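Local coordinates for protein putative thioesterase (Novosphingobium aromaticivorans, PDB 3CJY) that probably hydrolyses acyl-CoA thioesters through paired hot-dog domains and binds a calcium ion, at residues 9-14 with 49-54; 42-47 with 59-64; 120-125 with 219-224; 149-154 with 185-190; 237-240 with 246-249. All coordinates share one frame; numbering follows the deposited sequence. Where two conformers were deposited one is given.

Interactions 1 and 2 share helix 37-52. The first works at the helix's C-terminal end near the surface, where charge and metal ligation dominate, and the second on its buried flank, where small and branched apolar groups meet. L9 packs on L43, D46 and V47, so the two contacts touch. Interactions 3, 4 and 5 cluster in the C-terminal half: strand 220-230 of interaction 3 pairs with strand 233-241 of interaction 5, and M224 lies against F187 and L188 of interaction 4. Of these, interaction 3 is partly exposed and mixes apolar and carboxylate contacts, interaction 4 is a sparse apolar core contact, and interaction 5 is a buried pairing of backbones.

Interaction 1: 9-14 with 49-54; sequences LVRQDD and AETVGR. With CA (calcium ion), chain B.
A calcium site at the C-terminal end of helix 37-52 ties D14 to T51. The D14 carboxylate is bidentate, with OD1 2.3 Å and OD2 2.5 Å from the calcium ion. The backbone O of T51 adds a bond of 2.3 Å to the ion, and a water a fourth ligand. An aspartate suits the place because two oxygens of one short side chain can chelate a hard cation. In the hot-dog fold this long helix is the element the sheet wraps around, and a carbonyl in its last turn is a natural cation ligand, since the helix there ends at V52 and G53 turns off with positive phi. The negative end of the helix dipole would probably favour the ion further. Beside the metal, T51 CG2 lies 3.4 Å from D14 OD2, while T51 OG1 is occupied by hydrogen bonds with Y17 OH and V47 O.

R11 spans the gap between D14 and E50. Its CG stands anti to the backbone N (chi1 -175°), which carries the extended chain over toward the helix, and a bend at chi3 turns the guanidinium. NH2 reaches D14 OD1, an oxygen that also binds the calcium ion, at 2.7 Å on the anti side of that carboxylate but tilted out of its plane. NE donates to E50 OE1 at 2.6 Å, in the guanidinium plane and onto the syn lone pair, although the two flat groups are 68° apart. E50 OE1 also bonds Y17 OH.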
# COMPACT_ATOMS: atom_id res chain seq x y z
N LEU A 9 4.89 -8.26 25.04
CA LEU A 9 4.07 -7.05 24.87
C LEU A 9 3.22 -6.84 26.12
O LEU A 9 2.52 -7.75 26.56
CB LEU A 9 3.18 -7.16 23.62
CG LEU A 9 2.38 -5.94 23.16
CD1 LEU A 9 3.24 -4.70 22.95
CD2 LEU A 9 1.63 -6.29 21.87
N VAL A 10 3.29 -5.65 26.69
CA VAL A 10 2.51 -5.34 27.88
C VAL A 10 1.48 -4.26 27.59
O VAL A 10 1.77 -3.26 26.98
CB VAL A 10 3.38 -4.89 29.06
CG1 VAL A 10 2.51 -4.52 30.27
CG2 VAL A 10 4.35 -5.99 29.47
N ARG A 11 0.26 -4.51 28.02
CA ARG A 11 -0.83 -3.57 27.85
C ARG A 11 -1.00 -2.74 29.11
O ARG A 11 -1.13 -3.28 30.21
CB ARG A 11 -2.10 -4.35 27.57
CG ARG A 11 -3.33 -3.55 27.24
CD ARG A 11 -4.47 -4.56 27.14
NE ARG A 11 -5.46 -4.23 26.13
CZ ARG A 11 -6.52 -3.45 26.34
NH1 ARG A 11 -6.73 -2.91 27.53
NH2 ARG A 11 -7.36 -3.22 25.34
N GLN A 12 -0.98 -1.42 28.97
CA GLN A 12 -1.17 -0.56 30.13
C GLN A 12 -2.68 -0.33 30.23
O GLN A 12 -3.26 -0.29 31.32
CB GLN A 12 -0.42 0.75 29.99
CG GLN A 12 0.94 0.66 29.26
CD GLN A 12 1.95 -0.27 29.90
OE1 GLN A 12 1.60 -1.31 30.47
NE2 GLN A 12 3.22 0.09 29.78
N ASP A 13 -3.30 -0.20 29.07
CA ASP A 13 -4.76 -0.02 28.97
C ASP A 13 -5.25 -0.21 27.55
O ASP A 13 -4.47 -0.58 26.66
CB ASP A 13 -5.20 1.36 29.49
CG ASP A 13 -4.32 2.49 28.97
OD1 ASP A 13 -4.37 2.79 27.76
OD2 ASP A 13 -3.61 3.09 29.80
N ASP A 14 -6.54 0.01 27.35
CA ASP A 14 -7.07 -0.01 25.99
C ASP A 14 -6.15 1.16 25.54
O ASP A 14 -5.73 1.97 26.37
CB ASP A 14 -8.56 0.39 25.97
CG ASP A 14 -9.40 -0.35 24.91
OD1 ASP A 14 -9.48 -1.61 24.92
OD2 ASP A 14 -10.09 0.34 24.11
N ALA A 49 -5.92 -4.55 16.83
CA ALA A 49 -6.94 -5.62 16.91
C ALA A 49 -7.34 -5.87 18.37
O ALA A 49 -8.52 -6.07 18.69
CB ALA A 49 -6.41 -6.89 16.27
N GLU A 50 -6.36 -5.77 19.25
CA GLU A 50 -6.58 -6.05 20.68
C GLU A 50 -7.42 -4.92 21.30
O GLU A 50 -8.30 -5.13 22.15
CB GLU A 50 -5.21 -6.20 21.37
CG GLU A 50 -5.07 -7.39 22.33
CD GLU A 50 -5.43 -7.05 23.72
OE1 GLU A 50 -5.40 -5.83 24.02
OE2 GLU A 50 -5.72 -7.98 24.51
N THR A 51 -7.17 -3.70 20.86
CA THR A 51 -7.92 -2.55 21.38
C THR A 51 -9.32 -2.52 20.79
O THR A 51 -10.27 -2.32 21.52
CB THR A 51 -7.22 -1.24 21.02
OG1 THR A 51 -5.97 -1.21 21.69
CG2 THR A 51 -8.06 -0.04 21.42
N VAL A 52 -9.46 -2.79 19.51
CA VAL A 52 -10.76 -2.72 18.85
C VAL A 52 -11.61 -3.98 19.02
O VAL A 52 -12.84 -3.92 19.02
CB VAL A 52 -10.61 -2.33 17.35
CG1 VAL A 52 -11.86 -2.56 16.62
CG2 VAL A 52 -10.21 -0.85 17.25
N GLY A 53 -10.96 -5.13 19.10
CA GLY A 53 -11.65 -6.38 19.32
C GLY A 53 -12.16 -7.00 18.06
O GLY A 53 -13.13 -7.74 18.07
N ARG A 54 -11.48 -6.73 16.96
CA ARG A 54 -11.82 -7.37 15.70
C ARG A 54 -10.56 -7.46 14.85
O ARG A 54 -9.55 -6.82 15.13
CB ARG A 54 -12.95 -6.64 15.00
CG ARG A 54 -12.61 -5.24 14.65
CD ARG A 54 -13.82 -4.37 14.88
NE ARG A 54 -14.92 -4.67 13.97
CZ ARG A 54 -16.09 -4.05 14.02
NH1 ARG A 54 -16.30 -3.12 14.95
NH2 ARG A 54 -17.05 -4.36 13.16
CA CA B . -11.35 -1.77 23.51
O HOH W 1 -12.11 0.12 22.45

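Interaction 2: 42-47 with 59-64; sequences ALALDV and GSLQFV
A44 and L61 meet methyl to methyl, CB of the alanine 3.9 Å from CD1 of the leucine. A44 points its one methyl toward strand 56-63, and L61 points back. The leucine has its CG anti to the backbone N (chi1 -180°), which stretches the side chain out from the strand and sets CD1 against the helix. Its other methyl, CD2, is turned along the strand and sits over one face of the F63 ring, toward the rim. Alanine fits opposite so long a reach: the CA atoms of A44 and L61 are 8.3 Å apart.

One residue on, the sizes are exchanged. L45 starts off across the line to the strand, but with CG beside the backbone N and an extended chi2 of 176° it brings CD2 to 4.2 Å from G59 CA. Glycine suits this place, since L45 CD2 lies where a CB would probably have to go, and the bare CA lets the backbones draw to 7.2 Å between the CA atoms of L45 and G59. I105 and L209, on the strands flanking 56-63, also touch L45. Such close laying of a helix on the inner face of an antiparallel sheet is the core of the hot-dog fold.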
# COMPACT_ATOMS: atom_id res chain seq x y z
N ALA A 42 3.64 -5.72 12.59
CA ALA A 42 2.97 -6.78 13.36
C ALA A 42 2.41 -6.26 14.68
O ALA A 42 1.29 -6.54 15.06
CB ALA A 42 3.91 -7.94 13.60
N LEU A 43 3.25 -5.49 15.38
CA LEU A 43 2.91 -4.93 16.69
C LEU A 43 1.80 -3.91 16.57
O LEU A 43 0.88 -3.86 17.37
CB LEU A 43 4.17 -4.33 17.34
CG LEU A 43 5.17 -5.31 17.98
CD1 LEU A 43 6.60 -4.76 18.09
CD2 LEU A 43 4.66 -5.77 19.36
N ALA A 44 1.88 -3.11 15.53
CA ALA A 44 0.86 -2.07 15.33
C ALA A 44 -0.49 -2.75 15.07
O ALA A 44 -1.56 -2.37 15.64
CB ALA A 44 1.26 -1.16 14.18
N LEU A 45 -0.47 -3.79 14.24
CA LEU A 45 -1.70 -4.49 13.93
C LEU A 45 -2.24 -5.27 15.11
O LEU A 45 -3.46 -5.39 15.28
CB LEU A 45 -1.49 -5.45 12.78
CG LEU A 45 -1.04 -4.88 11.43
CD1 LEU A 45 -0.82 -6.06 10.46
CD2 LEU A 45 -2.07 -3.89 10.90
N ASP A 46 -1.33 -5.75 15.95
CA ASP A 46 -1.69 -6.55 17.11
C ASP A 46 -2.44 -5.67 18.12
O ASP A 46 -3.56 -5.99 18.52
CB ASP A 46 -0.43 -7.18 17.75
CG ASP A 46 -0.77 -8.22 18.81
OD1 ASP A 46 -1.20 -9.33 18.44
OD2 ASP A 46 -0.60 -7.94 20.01
N VAL A 47 -1.86 -4.52 18.43
CA VAL A 47 -2.43 -3.60 19.44
C VAL A 47 -3.77 -3.01 18.96
O VAL A 47 -4.69 -2.80 19.75
CB VAL A 47 -1.42 -2.50 19.91
CG1 VAL A 47 -0.23 -3.18 20.55
CG2 VAL A 47 -0.97 -1.52 18.79
N GLY A 59 -3.45 -2.41 6.83
CA GLY A 59 -2.77 -1.35 7.58
C GLY A 59 -1.61 -0.77 6.78
O GLY A 59 -1.02 -1.41 5.92
N SER A 60 -1.34 0.50 7.04
CA SER A 60 -0.17 1.16 6.46
C SER A 60 0.58 1.82 7.57
O SER A 60 -0.03 2.40 8.47
CB SER A 60 -0.54 2.19 5.39
OG SER A 60 -1.20 1.56 4.28
N LEU A 61 1.90 1.73 7.52
CA LEU A 61 2.75 2.32 8.57
C LEU A 61 3.91 3.05 7.92
O LEU A 61 4.52 2.51 6.99
CB LEU A 61 3.22 1.19 9.48
CG LEU A 61 4.13 1.39 10.71
CD1 LEU A 61 3.96 0.24 11.66
CD2 LEU A 61 5.59 1.53 10.28
N GLN A 62 4.15 4.27 8.40
CA GLN A 62 5.24 5.13 7.91
C GLN A 62 6.34 5.14 8.93
O GLN A 62 6.07 5.35 10.10
CB GLN A 62 4.76 6.58 7.71
CG GLN A 62 3.42 6.67 7.03
CD GLN A 62 3.45 6.10 5.60
OE1 GLN A 62 4.33 6.47 4.80
NE2 GLN A 62 2.46 5.22 5.26
N PHE A 63 7.57 4.86 8.50
CA PHE A 63 8.71 4.85 9.42
C PHE A 63 9.32 6.24 9.48
O PHE A 63 9.74 6.79 8.44
CB PHE A 63 9.79 3.85 8.99
CG PHE A 63 9.33 2.40 9.01
CD1 PHE A 63 9.10 1.76 10.23
CD2 PHE A 63 9.14 1.71 7.84
CE1 PHE A 63 8.69 0.46 10.27
CE2 PHE A 63 8.73 0.40 7.87
CZ PHE A 63 8.50 -0.23 9.08
N VAL A 64 9.41 6.78 10.68
CA VAL A 64 9.90 8.12 10.92
C VAL A 64 11.32 8.10 11.40
O VAL A 64 12.14 8.90 10.99
CB VAL A 64 8.99 8.85 11.92
CG1 VAL A 64 9.53 10.27 12.23
CG2 VAL A 64 7.52 8.89 11.41

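Interaction 3: 120-125 with 219-224; sequences LAPPVP and WCLCDM
P122 and V124 close on the L221 side chain from the loop. P122 CG lies 3.8 Å from L221 CD2, and V124 CG2 comes to 3.9 Å from the same methyl, valine and leucine meeting tip to tip. L221 presents the methyl because its CG is anti to the backbone N (chi1 -177°), aiming the branch outward from strand 220-230. The next residue on that face is D223, whose OD2 is 3.4 Å from P122 CG and equally close to CD. These are carbon-to-oxygen contacts, and the carboxylate takes its strong bonds from a second shell: R165 NE makes a salt bridge to OD1, and W241 NE1 donates to OD2. R165 and W241 also touch P122, so the proline rests among the groups that hold the aspartate. The two loop side chains are set by an inverse gamma turn centred on P123, with a weak bond from V124 N to P122 O. A glycine in place of P122 would probably strip the ring from beside D223 OD2, leave L221 CD2 with V124 as its remaining loop partner, and let the loop flex. A rigid apolar ring probably costs little beside the carboxylate, since both its oxygens already have partners in R165 and W241.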
# COMPACT_ATOMS: atom_id res chain seq x y z
N LEU A 120 -3.95 -16.77 -8.99
CA LEU A 120 -3.37 -18.09 -8.96
C LEU A 120 -1.89 -18.03 -8.55
O LEU A 120 -1.09 -17.23 -9.08
CB LEU A 120 -3.49 -18.73 -10.34
CG LEU A 120 -3.03 -20.15 -10.61
CD1 LEU A 120 -3.86 -21.19 -9.84
CD2 LEU A 120 -3.10 -20.44 -12.14
N ALA A 121 -1.53 -18.92 -7.62
CA ALA A 121 -0.17 -19.02 -7.10
C ALA A 121 0.84 -19.40 -8.20
O ALA A 121 0.50 -20.19 -9.12
CB ALA A 121 -0.10 -20.04 -5.95
N PRO A 122 2.06 -18.85 -8.14
CA PRO A 122 3.04 -19.26 -9.15
C PRO A 122 3.41 -20.74 -8.97
O PRO A 122 3.38 -21.25 -7.85
CB PRO A 122 4.24 -18.36 -8.87
CG PRO A 122 4.10 -17.97 -7.41
CD PRO A 122 2.62 -17.89 -7.17
N PRO A 123 3.75 -21.43 -10.07
CA PRO A 123 4.00 -22.86 -9.98
C PRO A 123 5.38 -23.25 -9.50
O PRO A 123 6.10 -23.95 -10.18
CB PRO A 123 3.77 -23.33 -11.42
CG PRO A 123 4.14 -22.23 -12.24
CD PRO A 123 3.77 -20.95 -11.46
N VAL A 124 5.70 -22.87 -8.29
CA VAL A 124 7.03 -23.13 -7.72
C VAL A 124 7.07 -24.55 -7.13
O VAL A 124 6.05 -25.11 -6.83
CB VAL A 124 7.39 -22.10 -6.64
CG1 VAL A 124 7.28 -20.67 -7.17
CG2 VAL A 124 6.52 -22.23 -5.40
N PRO A 125 8.27 -25.14 -6.94
CA PRO A 125 8.33 -26.43 -6.28
C PRO A 125 7.87 -26.33 -4.85
O PRO A 125 7.95 -25.27 -4.28
CB PRO A 125 9.85 -26.80 -6.31
CG PRO A 125 10.48 -25.80 -7.25
CD PRO A 125 9.59 -24.56 -7.18
N TRP A 219 4.56 -23.46 6.11
CA TRP A 219 5.30 -22.74 5.09
C TRP A 219 4.46 -21.65 4.45
O TRP A 219 3.25 -21.80 4.24
CB TRP A 219 5.77 -23.67 3.99
CG TRP A 219 6.84 -24.60 4.42
CD1 TRP A 219 6.71 -25.91 4.72
CD2 TRP A 219 8.22 -24.28 4.60
NE1 TRP A 219 7.94 -26.45 5.09
CE2 TRP A 219 8.88 -25.45 5.02
CE3 TRP A 219 8.97 -23.10 4.44
CZ2 TRP A 219 10.26 -25.49 5.25
CZ3 TRP A 219 10.31 -23.12 4.71
CH2 TRP A 219 10.96 -24.31 5.11
N CYS A 220 5.13 -20.55 4.19
CA CYS A 220 4.52 -19.42 3.50
C CYS A 220 5.35 -19.11 2.24
O CYS A 220 6.59 -19.02 2.34
CB CYS A 220 4.48 -18.24 4.45
SG CYS A 220 3.91 -16.69 3.66
N LEU A 221 4.70 -19.04 1.08
CA LEU A 221 5.38 -18.60 -0.13
C LEU A 221 5.36 -17.07 -0.10
O LEU A 221 4.29 -16.45 -0.19
CB LEU A 221 4.71 -19.12 -1.39
CG LEU A 221 5.46 -18.73 -2.65
CD1 LEU A 221 6.91 -19.23 -2.67
CD2 LEU A 221 4.66 -19.21 -3.86
N CYS A 222 6.57 -16.51 -0.05
CA CYS A 222 6.84 -15.07 -0.00
C CYS A 222 7.24 -14.70 -1.44
O CYS A 222 8.37 -14.91 -1.89
CB CYS A 222 7.91 -14.75 1.03
SG CYS A 222 8.40 -13.03 1.05
N ASP A 223 6.26 -14.19 -2.16
CA ASP A 223 6.34 -13.96 -3.61
C ASP A 223 6.42 -12.48 -3.93
O ASP A 223 5.42 -11.79 -3.92
CB ASP A 223 5.02 -14.61 -4.14
CG ASP A 223 4.87 -14.59 -5.64
OD1 ASP A 223 5.84 -14.31 -6.35
OD2 ASP A 223 3.73 -14.88 -6.08
N MSE A 224 7.65 -12.03 -4.22
CA MSE A 224 8.04 -10.64 -4.33
C MSE A 224 8.49 -10.17 -5.67
O MSE A 224 9.07 -10.91 -6.48
CB MSE A 224 9.22 -10.37 -3.34
CG MSE A 224 8.90 -10.68 -1.90
SE MSE A 224 10.25 -10.42 -0.60
CE MSE A 224 11.29 -11.97 -1.05

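Interaction 4: 149-154 with 185-190; sequences IEVREA and ADFLPI
I149 and V151 reach F187 through methyls set by their first torsions. In I149, chi1 of -52° turns CG1 beside the backbone N and leaves CG2 anti to that N, extended toward the ring. V151 instead uses the methyl opposite its carbonyl carbon. F187, with chi1 at -87°, holds its ring out toward the strand, so that CZ lies 4.3 Å from I149 CG2 and CE2 lies 4.4 Å from V151 CG2. Both methyls come at the ring obliquely. A phenyl suits the place because it must span a wide gap, the CA atoms of V151 and F187 being 10.9 Å apart.

F187 sits in the turn between helices 178-185 and 188-196, within the C-terminal family region of the hot-dog clan, and its carbonyl O takes the amide of I190 at 3.0 Å. The ring also packs on C222 and M224 of strand 220-230.

Strand 149-153 alternates: I149 and V151 face inward, while E150 and R152 point to the other side. There, beside W219, R152 NH2 donates to E150 OE2 at 2.8 Å, reaching it from above the carboxylate plane. R169 gives E150 a second cation, and D128 gives R152 a second anion. E153 bridges to R194 of helix 188-196, whereas I149 and V151 give F187 only apolar contacts at relaxed distances, which depend on shape and burial more than on direction.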
# COMPACT_ATOMS: atom_id res chain seq x y z
N ILE A 149 13.95 -17.87 11.37
CA ILE A 149 13.16 -18.18 10.21
C ILE A 149 13.91 -19.13 9.30
O ILE A 149 15.09 -18.92 9.02
CB ILE A 149 12.85 -16.89 9.38
CG1 ILE A 149 12.26 -15.78 10.28
CG2 ILE A 149 11.93 -17.24 8.22
CD1 ILE A 149 10.95 -16.18 10.99
N GLU A 150 13.23 -20.20 8.90
CA GLU A 150 13.78 -21.13 7.94
C GLU A 150 13.43 -20.63 6.52
O GLU A 150 12.26 -20.39 6.20
CB GLU A 150 13.26 -22.56 8.20
CG GLU A 150 13.92 -23.60 7.28
CD GLU A 150 13.50 -25.01 7.61
OE1 GLU A 150 12.58 -25.19 8.47
OE2 GLU A 150 14.07 -25.93 6.98
N VAL A 151 14.46 -20.43 5.70
CA VAL A 151 14.27 -19.87 4.35
C VAL A 151 14.78 -20.76 3.26
O VAL A 151 15.92 -21.23 3.30
CB VAL A 151 14.99 -18.48 4.24
CG1 VAL A 151 14.74 -17.79 2.92
CG2 VAL A 151 14.62 -17.53 5.41
N ARG A 152 13.91 -21.03 2.29
CA ARG A 152 14.30 -21.80 1.14
C ARG A 152 14.03 -21.03 -0.16
O ARG A 152 13.13 -20.19 -0.24
CB ARG A 152 13.57 -23.11 1.14
CG ARG A 152 13.93 -23.95 2.36
CD ARG A 152 13.22 -25.29 2.34
NE ARG A 152 13.50 -26.04 3.58
CZ ARG A 152 12.91 -27.18 3.88
NH1 ARG A 152 12.08 -27.75 3.02
NH2 ARG A 152 13.16 -27.77 5.03
N GLU A 153 14.82 -21.35 -1.17
CA GLU A 153 14.70 -20.69 -2.49
C GLU A 153 13.59 -21.32 -3.30
O GLU A 153 13.69 -22.50 -3.66
CB GLU A 153 15.98 -20.83 -3.30
CG GLU A 153 17.22 -20.27 -2.68
CD GLU A 153 17.28 -18.74 -2.68
OE1 GLU A 153 16.42 -18.11 -3.34
OE2 GLU A 153 18.21 -18.17 -2.03
N ALA A 154 12.56 -20.55 -3.66
CA ALA A 154 11.44 -21.11 -4.43
C ALA A 154 11.43 -20.66 -5.90
O ALA A 154 10.57 -21.08 -6.66
CB ALA A 154 10.11 -20.72 -3.77
N ALA A 185 5.96 -10.12 5.03
CA ALA A 185 5.76 -9.07 4.03
C ALA A 185 6.99 -8.15 3.97
O ALA A 185 7.32 -7.61 2.93
CB ALA A 185 4.48 -8.20 4.33
N ASP A 186 7.67 -7.98 5.11
CA ASP A 186 8.85 -7.10 5.18
C ASP A 186 10.17 -7.78 4.81
O ASP A 186 11.26 -7.34 5.20
CB ASP A 186 8.93 -6.41 6.51
CG ASP A 186 9.87 -5.18 6.50
OD1 ASP A 186 9.86 -4.42 5.53
OD2 ASP A 186 10.63 -5.00 7.48
N PHE A 187 10.07 -8.83 4.00
CA PHE A 187 11.24 -9.43 3.37
C PHE A 187 11.58 -8.75 2.01
O PHE A 187 12.54 -9.09 1.34
CB PHE A 187 11.05 -10.93 3.20
CG PHE A 187 11.45 -11.75 4.39
CD1 PHE A 187 10.83 -11.57 5.62
CD2 PHE A 187 12.44 -12.73 4.26
CE1 PHE A 187 11.19 -12.29 6.72
CE2 PHE A 187 12.80 -13.50 5.37
CZ PHE A 187 12.16 -13.28 6.59
N LEU A 188 10.83 -7.72 1.66
CA LEU A 188 11.07 -7.02 0.38
C LEU A 188 12.47 -6.41 0.30
O LEU A 188 12.99 -6.31 -0.78
CB LEU A 188 9.99 -6.00 0.03
CG LEU A 188 8.78 -6.59 -0.67
CD1 LEU A 188 7.60 -5.64 -0.66
CD2 LEU A 188 9.15 -7.02 -2.10
N PRO A 189 13.03 -5.92 1.43
CA PRO A 189 14.43 -5.42 1.26
C PRO A 189 15.41 -6.48 0.70
O PRO A 189 16.33 -6.17 -0.05
CB PRO A 189 14.77 -4.91 2.66
CG PRO A 189 13.43 -4.55 3.26
CD PRO A 189 12.48 -5.57 2.76
N ILE A 190 15.16 -7.75 0.98
CA ILE A 190 15.99 -8.84 0.46
C ILE A 190 15.77 -8.94 -1.04
O ILE A 190 16.70 -9.07 -1.81
CB ILE A 190 15.68 -10.18 1.18
CG1 ILE A 190 16.14 -10.09 2.66
CG2 ILE A 190 16.34 -11.33 0.47
CD1 ILE A 190 15.70 -11.26 3.48

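Interaction 5: 237-240 with 246-249; sequences QVTL and RLLA
L240 O is gripped by two consecutive amides of the partner strand, L248 N at 2.8 Å and A249 N at 3.3 Å. The L248 bond runs nearly along the C=O axis, with an angle of 156° at the hydrogen, while A249 N lies in the carbonyl plane on a lone pair. In return L240 N donates to A249 O at 2.8 Å and almost straight, 172°. L240 and A249 are thus an antiparallel hydrogen-bonded pair, and the extra residue L248 makes a classic beta bulge, the helix-like psi of L248 (-48°) putting both amides on one acceptor.

Side chains follow the register. L240 CD1 and A249 CB are 4.4 Å apart on the face turned to helix 178-185, where L240 packs on L181 and F184; an alanine leaves the leucine its room there. T239 and L247 cross at about a right angle, T239 CG2 lying 3.7 Å from L247 CD1. The threonine can serve two environments, its methyl meeting the leucine while OG1 hydrogen-bonds a glycerol probably carried over from crystallisation. L248 CD2 lies over one face of the R246 guanidinium, whose NH2 is bonded to A214 O.

The bulge falls close to the turn of hairpin 233-241 with 247-256, within the C-terminal hot-dog repeat. With the polar atoms of the L240 and A249 peptides paired to one another, the strands can be buried here at little cost, and the irregular register loses no bond at L240.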
# COMPACT_ATOMS: atom_id res chain seq x y z
N GLN A 237 6.42 -5.02 -4.13
CA GLN A 237 5.17 -5.65 -3.80
C GLN A 237 5.42 -7.12 -3.50
O GLN A 237 6.30 -7.78 -4.08
CB GLN A 237 4.21 -5.54 -4.98
CG GLN A 237 3.72 -4.09 -5.23
CD GLN A 237 4.70 -3.26 -5.99
OE1 GLN A 237 5.24 -3.73 -6.96
NE2 GLN A 237 4.90 -2.01 -5.57
N VAL A 238 4.57 -7.62 -2.62
CA VAL A 238 4.64 -9.03 -2.13
C VAL A 238 3.26 -9.64 -1.95
O VAL A 238 2.30 -8.95 -1.58
CB VAL A 238 5.42 -9.14 -0.79
CG1 VAL A 238 4.78 -8.29 0.33
CG2 VAL A 238 5.60 -10.58 -0.36
N THR A 239 3.17 -10.92 -2.31
CA THR A 239 1.99 -11.74 -2.06
C THR A 239 2.49 -12.88 -1.18
O THR A 239 3.56 -13.46 -1.44
CB THR A 239 1.34 -12.28 -3.34
OG1 THR A 239 0.95 -11.21 -4.20
CG2 THR A 239 0.11 -13.14 -3.04
N LEU A 240 1.73 -13.12 -0.13
CA LEU A 240 1.96 -14.19 0.83
C LEU A 240 0.90 -15.27 0.64
O LEU A 240 -0.32 -15.04 0.80
CB LEU A 240 1.94 -13.65 2.25
CG LEU A 240 2.96 -12.54 2.56
CD1 LEU A 240 2.77 -12.05 4.02
CD2 LEU A 240 4.39 -13.05 2.35
N ARG A 246 -3.30 -20.84 -1.43
CA ARG A 246 -4.29 -19.86 -0.94
C ARG A 246 -3.58 -18.58 -0.62
O ARG A 246 -2.52 -18.59 0.02
CB ARG A 246 -5.05 -20.38 0.26
CG ARG A 246 -6.07 -19.35 0.81
CD ARG A 246 -7.06 -19.94 1.85
NE ARG A 246 -6.43 -20.50 3.02
CZ ARG A 246 -6.25 -19.88 4.18
NH1 ARG A 246 -6.65 -18.64 4.34
NH2 ARG A 246 -5.63 -20.51 5.18
N LEU A 247 -4.15 -17.48 -1.12
CA LEU A 247 -3.61 -16.16 -0.89
C LEU A 247 -4.05 -15.66 0.50
O LEU A 247 -5.25 -15.62 0.82
CB LEU A 247 -4.04 -15.22 -2.00
CG LEU A 247 -3.46 -13.80 -2.02
CD1 LEU A 247 -3.58 -13.21 -3.46
CD2 LEU A 247 -4.05 -12.88 -1.01
N LEU A 248 -3.07 -15.39 1.34
CA LEU A 248 -3.29 -14.93 2.71
C LEU A 248 -3.28 -13.42 2.81
O LEU A 248 -4.13 -12.77 3.47
CB LEU A 248 -2.22 -15.57 3.63
CG LEU A 248 -2.12 -17.07 3.58
CD1 LEU A 248 -0.99 -17.53 4.57
CD2 LEU A 248 -3.47 -17.76 3.88
N ALA A 249 -2.25 -12.83 2.20
CA ALA A 249 -2.10 -11.39 2.25
C ALA A 249 -1.28 -10.85 1.13
O ALA A 249 -0.63 -11.63 0.39
CB ALA A 249 -1.45 -10.97 3.60